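Local coordinates for probable sulfate-binding lipoprotein SubI (Mycobacterium tuberculosis, PDB 6DDN) that probably binds sulfate outside the cell membrane as the solute-receptor lipoprotein of a sulfate uptake system, at residues 220-225 with 237-242; 61-66 with 86-91. All coordinates share one frame; numbering follows the deposited sequence.

How the contacts relate
Contact 2 comes first along the chain, both its segments preceding those of contact 1; their centres lie about 12 Å apart in a protein of the bacterial solute-binding type. Contact 2 joins helix 63-74 to strand 83-88 within a beta-alpha-beta unit, whereas contact 1 pairs helix 218-227 with helix 237-245, the second of which directly follows strand 232-236. The strands concerned belong to one mixed sheet. Helix 237-245 also packs on segment 61-66: Glu239 OE1 lies 3.5 Å from Val61 CG1, and Ala242 CB lies 3.8 Å from Pro64 CG. Through these side chains the two contacts, distant in sequence, touch each other directly.

Contact 1: residues 220-225 with 237-242; sequences EATDVF and ENEAIA
Helices 218-227 and 237-245 come nearest at Thr222 and Glu239, whose CA atoms are 8.1 Å apart, a spacing that leaves the backbones separated and the contact to two side chains. The helices flank strand 232-236 in a helix-strand-helix passage of what the family identifies as a type 2 periplasmic-binding-protein fold; that strand runs antiparallel to strand 138-147. Its Leu233 packs against Ala221, Thr222 and Phe225, while the ring of Phe225 makes a cation-pi contact with Arg147.

Across the gap the two side chains approach from opposite directions. Thr222 turns its hydroxyl beside its own backbone N (chi1 -46°), which aims OG1 at the other helix. Glu239 starts with CG anti to the backbone N and then turns about the CB-CG bond (chi2 82°), so that OE1 comes to face the threonine. Thr222 OG1 and Glu239 OE1 are 2.7 Å apart, a hydrogen-bonding distance, and the angle at OE1 between CD and OG1 is about 116°. Gly218 O, in the main chain one turn earlier, is a further hydrogen-bond partner of Thr222 OG1.

The other carboxylate oxygen, OE2, forms a salt bridge with Arg219, in the first turn of helix 218-227. This helix thus meets the buried carboxylate with two residues about one turn apart, Arg219 and Thr222, and the arginine would be expected to favour its ionised form. Asp223 OD1 stays 6.1 Å from Glu239 OE1; any repulsion is probably slight, with Arg219 paired to the glutamate. Carbon adds little: Thr222 CG2 is 3.8 Å from Glu239 OE1, and Thr222 OG1 lies 3.4 Å from Glu239 CG.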
loop_
_atom_site.group_PDB
_atom_site.type_symbol
_atom_site.label_atom_id
_atom_site.label_comp_id
_atom_site.label_asym_id
_atom_site.label_seq_id
_atom_site.Cartn_x
_atom_site.Cartn_y
_atom_site.Cartn_z
ATOM N N GLU A 220 8.310 -9.163 -0.331
ATOM C CA GLU A 220 8.834 -10.444 0.131
ATOM C C GLU A 220 7.727 -11.482 0.259
ATOM O O GLU A 220 7.962 -12.673 0.021
ATOM C CB GLU A 220 9.557 -10.269 1.467
ATOM C CG GLU A 220 10.832 -9.443 1.385
ATOM C CD GLU A 220 11.507 -9.283 2.734
ATOM O OE1 GLU A 220 10.985 -9.834 3.726
ATOM O OE2 GLU A 220 12.556 -8.607 2.804
ATOM N N ALA A 221 6.518 -11.053 0.626
ATOM C CA ALA A 221 5.392 -11.979 0.676
ATOM C C ALA A 221 5.008 -12.454 -0.720
ATOM O O ALA A 221 4.651 -13.624 -0.908
ATOM C CB ALA A 221 4.201 -11.319 1.368
ATOM N N THR A 222 5.072 -11.557 -1.711
ATOM C CA THR A 222 4.787 -11.949 -3.087
ATOM C C THR A 222 5.819 -12.944 -3.599
ATOM O O THR A 222 5.478 -13.893 -4.316
ATOM C CB THR A 222 4.753 -10.717 -3.994
ATOM O OG1 THR A 222 3.971 -9.685 -3.381
ATOM C CG2 THR A 222 4.155 -11.068 -5.350
ATOM N N ASP A 223 7.089 -12.739 -3.242
ATOM C CA ASP A 223 8.157 -13.607 -3.726
ATOM C C ASP A 223 7.971 -15.039 -3.238
ATOM O O ASP A 223 7.939 -15.982 -4.037
ATOM C CB ASP A 223 9.513 -13.060 -3.279
ATOM C CG ASP A 223 9.843 -11.723 -3.918
ATOM O OD1 ASP A 223 9.196 -11.367 -4.926
ATOM O OD2 ASP A 223 10.753 -11.027 -3.412
ATOM N N VAL A 224 7.840 -15.220 -1.922
ATOM C CA VAL A 224 7.717 -16.565 -1.372
ATOM C C VAL A 224 6.416 -17.219 -1.821
ATOM O O VAL A 224 6.330 -18.450 -1.902
ATOM C CB VAL A 224 7.842 -16.534 0.163
ATOM C CG1 VAL A 224 6.530 -16.115 0.811
ATOM C CG2 VAL A 224 8.295 -17.893 0.684
ATOM N N PHE A 225 5.391 -16.423 -2.133
ATOM C CA PHE A 225 4.160 -17.006 -2.654
ATOM C C PHE A 225 4.347 -17.482 -4.088
ATOM O O PHE A 225 3.839 -18.544 -4.467
ATOM C CB PHE A 225 3.012 -16.000 -2.567
ATOM C CG PHE A 225 1.708 -16.528 -3.095
ATOM C CD1 PHE A 225 0.865 -17.266 -2.280
ATOM C CD2 PHE A 225 1.328 -16.292 -4.408
ATOM C CE1 PHE A 225 -0.330 -17.759 -2.764
ATOM C CE2 PHE A 225 0.136 -16.782 -4.897
ATOM C CZ PHE A 225 -0.694 -17.517 -4.076
ATOM N N GLU A 237 -4.005 -4.689 -4.498
ATOM C CA GLU A 237 -4.494 -4.927 -5.851
ATOM C C GLU A 237 -3.459 -4.519 -6.891
ATOM O O GLU A 237 -3.359 -5.149 -7.949
ATOM C CB GLU A 237 -5.805 -4.171 -6.067
ATOM C CG GLU A 237 -6.520 -4.487 -7.365
ATOM C CD GLU A 237 -7.551 -3.431 -7.718
ATOM O OE1 GLU A 237 -7.290 -2.236 -7.461
ATOM O OE2 GLU A 237 -8.621 -3.797 -8.248
ATOM N N ASN A 238 -2.676 -3.475 -6.608
ATOM C CA ASN A 238 -1.623 -3.084 -7.539
ATOM C C ASN A 238 -0.532 -4.143 -7.609
ATOM O O ASN A 238 0.036 -4.387 -8.680
ATOM C CB ASN A 238 -1.037 -1.730 -7.140
ATOM C CG ASN A 238 -0.628 -1.672 -5.680
ATOM O OD1 ASN A 238 -1.342 -1.118 -4.847
ATOM N ND2 ASN A 238 0.538 -2.227 -5.368
ATOM N N GLU A 239 -0.231 -4.788 -6.480
ATOM C CA GLU A 239 0.807 -5.812 -6.476
ATOM C C GLU A 239 0.345 -7.065 -7.207
ATOM O O GLU A 239 1.145 -7.728 -7.878
ATOM C CB GLU A 239 1.220 -6.139 -5.041
ATOM C CG GLU A 239 2.260 -7.249 -4.924
ATOM C CD GLU A 239 3.684 -6.768 -5.156
ATOM O OE1 GLU A 239 4.612 -7.365 -4.570
ATOM O OE2 GLU A 239 3.882 -5.801 -5.924
ATOM N N ALA A 240 -0.941 -7.404 -7.095
ATOM C CA ALA A 240 -1.470 -8.526 -7.864
ATOM C C ALA A 240 -1.426 -8.229 -9.357
ATOM O O ALA A 240 -1.054 -9.093 -10.161
ATOM C CB ALA A 240 -2.899 -8.841 -7.420
ATOM N N ILE A 241 -1.795 -7.005 -9.743
ATOM C CA ILE A 241 -1.756 -6.616 -11.150
ATOM C C ILE A 241 -0.328 -6.662 -11.675
ATOM O O ILE A 241 -0.074 -7.148 -12.784
ATOM C CB ILE A 241 -2.384 -5.221 -11.330
ATOM C CG1 ILE A 241 -3.893 -5.281 -11.088
ATOM C CG2 ILE A 241 -2.088 -4.672 -12.716
ATOM C CD1 ILE A 241 -4.539 -3.925 -10.944
ATOM N N ALA A 242 0.627 -6.167 -10.887
ATOM C CA ALA A 242 2.014 -6.149 -11.336
ATOM C C ALA A 242 2.585 -7.559 -11.421
ATOM O O ALA A 242 3.352 -7.869 -12.340
ATOM C CB ALA A 242 2.857 -5.282 -10.402
#

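Contact 2: residues 61-66 with 86-91; sequences VPEPGW and TSYGAS
The ring of Tyr88 carries nearly the whole contact, meeting Glu63 on one face and Pro62 and Trp66 around it. Over that face lies a CH-pi contact: Glu63 CB sits 3.8 Å from the centroid of the Tyr88 ring, 20° off the normal and offset toward the rim. The nearest ring atom to Glu63 CB is Tyr88 CZ, at 3.5 Å. Glu63 CG follows the rim, 3.6 Å from Tyr88 CE2, so it is the aliphatic part of the acid that lies on the ring, while the carboxylate leads away and its plane stands 85° from that of the tyrosine. Tyr88 reaches this site because its CG is beside the backbone N and anti to the carbonyl carbon (chi1 -49°), which sends the ring from the strand toward the beginning of the helix.

That path spans a beta-alpha-beta unit, in which strand 53-58 leads through the turn at Val61 and Pro62 into helix 63-74 and back to the parallel strand 83-88. Tyr88 lies between this last strand and the first turn of the helix, where Trp66 N is hydrogen-bonded to Pro62 O; Ala58 of the first strand also touches the tyrosine.

Apolar contacts come next. Pro62 CD meets the ring at a slant, 3.8 Å from Tyr88 CD1, the two side chains sliding past each other in opposite directions. Trp66 CD1 comes in at the edge of the tyrosine, near its plane and 3.9 Å from Tyr88 CE1. The indole also makes an edge-to-face stack with Trp293.

Of the polar groups, Trp66 NE1 donates its hydrogen to Asn108 OD1, and the tyrosine hydroxyl, Tyr88 OH, rests 3.4 Å from Trp66 CB.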
loop_
_atom_site.group_PDB
_atom_site.type_symbol
_atom_site.label_atom_id
_atom_site.label_comp_id
_atom_site.label_asym_id
_atom_site.label_seq_id
_atom_site.Cartn_x
_atom_site.Cartn_y
_atom_site.Cartn_z
ATOM N N VAL A 61 6.251 -2.089 -2.592
ATOM C CA VAL A 61 5.592 -2.462 -3.845
ATOM C C VAL A 61 5.224 -1.330 -4.809
ATOM O O VAL A 61 4.622 -1.633 -5.849
ATOM C CB VAL A 61 4.322 -3.277 -3.546
ATOM C CG1 VAL A 61 4.635 -4.474 -2.648
ATOM C CG2 VAL A 61 3.268 -2.393 -2.917
ATOM N N PRO A 62 5.534 -0.047 -4.577
ATOM C CA PRO A 62 5.031 0.979 -5.502
ATOM C C PRO A 62 5.890 1.191 -6.739
ATOM O O PRO A 62 5.579 2.083 -7.537
ATOM C CB PRO A 62 5.020 2.235 -4.625
ATOM C CG PRO A 62 6.233 2.072 -3.803
ATOM C CD PRO A 62 6.383 0.584 -3.544
ATOM N N GLU A 63 6.942 0.397 -6.929
ATOM C CA GLU A 63 7.864 0.616 -8.043
ATOM C C GLU A 63 7.206 0.646 -9.420
ATOM O O GLU A 63 7.597 1.501 -10.233
ATOM C CB GLU A 63 8.972 -0.450 -8.014
ATOM C CG GLU A 63 10.041 -0.276 -9.086
ATOM C CD GLU A 63 9.686 -0.966 -10.388
ATOM O OE1 GLU A 63 8.744 -1.786 -10.387
ATOM O OE2 GLU A 63 10.339 -0.686 -11.414
ATOM N N PRO A 64 6.255 -0.237 -9.764
ATOM C CA PRO A 64 5.677 -0.181 -11.119
ATOM C C PRO A 64 5.092 1.171 -11.483
ATOM O O PRO A 64 5.126 1.552 -12.660
ATOM C CB PRO A 64 4.597 -1.268 -11.076
ATOM C CG PRO A 64 5.120 -2.246 -10.093
ATOM C CD PRO A 64 5.758 -1.411 -9.022
ATOM N N GLY A 65 4.559 1.908 -10.516
ATOM C CA GLY A 65 4.049 3.230 -10.801
ATOM C C GLY A 65 5.140 4.278 -10.808
ATOM O O GLY A 65 5.136 5.180 -11.652
ATOM N N TRP A 66 6.087 4.167 -9.873
ATOM C CA TRP A 66 7.167 5.146 -9.802
ATOM C C TRP A 66 8.044 5.092 -11.044
ATOM O O TRP A 66 8.402 6.133 -11.605
ATOM C CB TRP A 66 8.002 4.921 -8.541
ATOM C CG TRP A 66 7.325 5.399 -7.306
ATOM C CD1 TRP A 66 6.938 4.645 -6.239
ATOM C CD2 TRP A 66 6.931 6.745 -7.012
ATOM N NE1 TRP A 66 6.334 5.439 -5.293
ATOM C CE2 TRP A 66 6.316 6.732 -5.746
ATOM C CE3 TRP A 66 7.042 7.959 -7.696
ATOM C CZ2 TRP A 66 5.816 7.886 -5.149
ATOM C CZ3 TRP A 66 6.544 9.101 -7.103
ATOM C CH2 TRP A 66 5.939 9.058 -5.843
ATOM N N THR A 86 15.645 5.755 -6.317
ATOM C CA THR A 86 14.549 5.100 -5.624
ATOM C C THR A 86 15.082 4.071 -4.637
ATOM O O THR A 86 16.162 3.502 -4.827
ATOM C CB THR A 86 13.598 4.425 -6.616
ATOM O OG1 THR A 86 14.331 3.491 -7.418
ATOM C CG2 THR A 86 12.952 5.464 -7.523
ATOM N N SER A 87 14.310 3.844 -3.576
ATOM C CA SER A 87 14.656 2.863 -2.554
ATOM C C SER A 87 13.369 2.240 -2.037
ATOM O O SER A 87 12.541 2.936 -1.440
ATOM C CB SER A 87 15.440 3.505 -1.407
ATOM O OG SER A 87 15.739 2.549 -0.404
ATOM N N TYR A 88 13.207 0.939 -2.265
ATOM C CA TYR A 88 12.012 0.210 -1.866
ATOM C C TYR A 88 12.360 -0.833 -0.815
ATOM O O TYR A 88 13.413 -1.476 -0.885
ATOM C CB TYR A 88 11.348 -0.466 -3.069
ATOM C CG TYR A 88 11.149 0.452 -4.253
ATOM C CD1 TYR A 88 10.058 1.312 -4.315
ATOM C CD2 TYR A 88 12.054 0.464 -5.305
ATOM C CE1 TYR A 88 9.875 2.156 -5.398
ATOM C CE2 TYR A 88 11.878 1.302 -6.389
ATOM C CZ TYR A 88 10.790 2.144 -6.432
ATOM O OH TYR A 88 10.622 2.977 -7.514
ATOM N N GLY A 89 11.469 -0.994 0.153
ATOM C CA GLY A 89 11.658 -1.987 1.191
ATOM C C GLY A 89 10.453 -2.009 2.102
ATOM O O GLY A 89 9.453 -1.335 1.847
ATOM N N ALA A 90 10.555 -2.800 3.168
ATOM C CA ALA A 90 9.497 -2.852 4.169
ATOM C C ALA A 90 9.153 -1.447 4.647
ATOM O O ALA A 90 10.040 -0.663 4.994
ATOM C CB ALA A 90 9.929 -3.727 5.347
ATOM N N SER A 91 7.853 -1.136 4.652
ATOM C CA SER A 91 7.404 0.237 4.875
ATOM C C SER A 91 7.912 0.788 6.203
ATOM O O SER A 91 8.532 1.857 6.247
ATOM C CB SER A 91 5.878 0.301 4.813
ATOM O OG SER A 91 5.422 1.643 4.786
#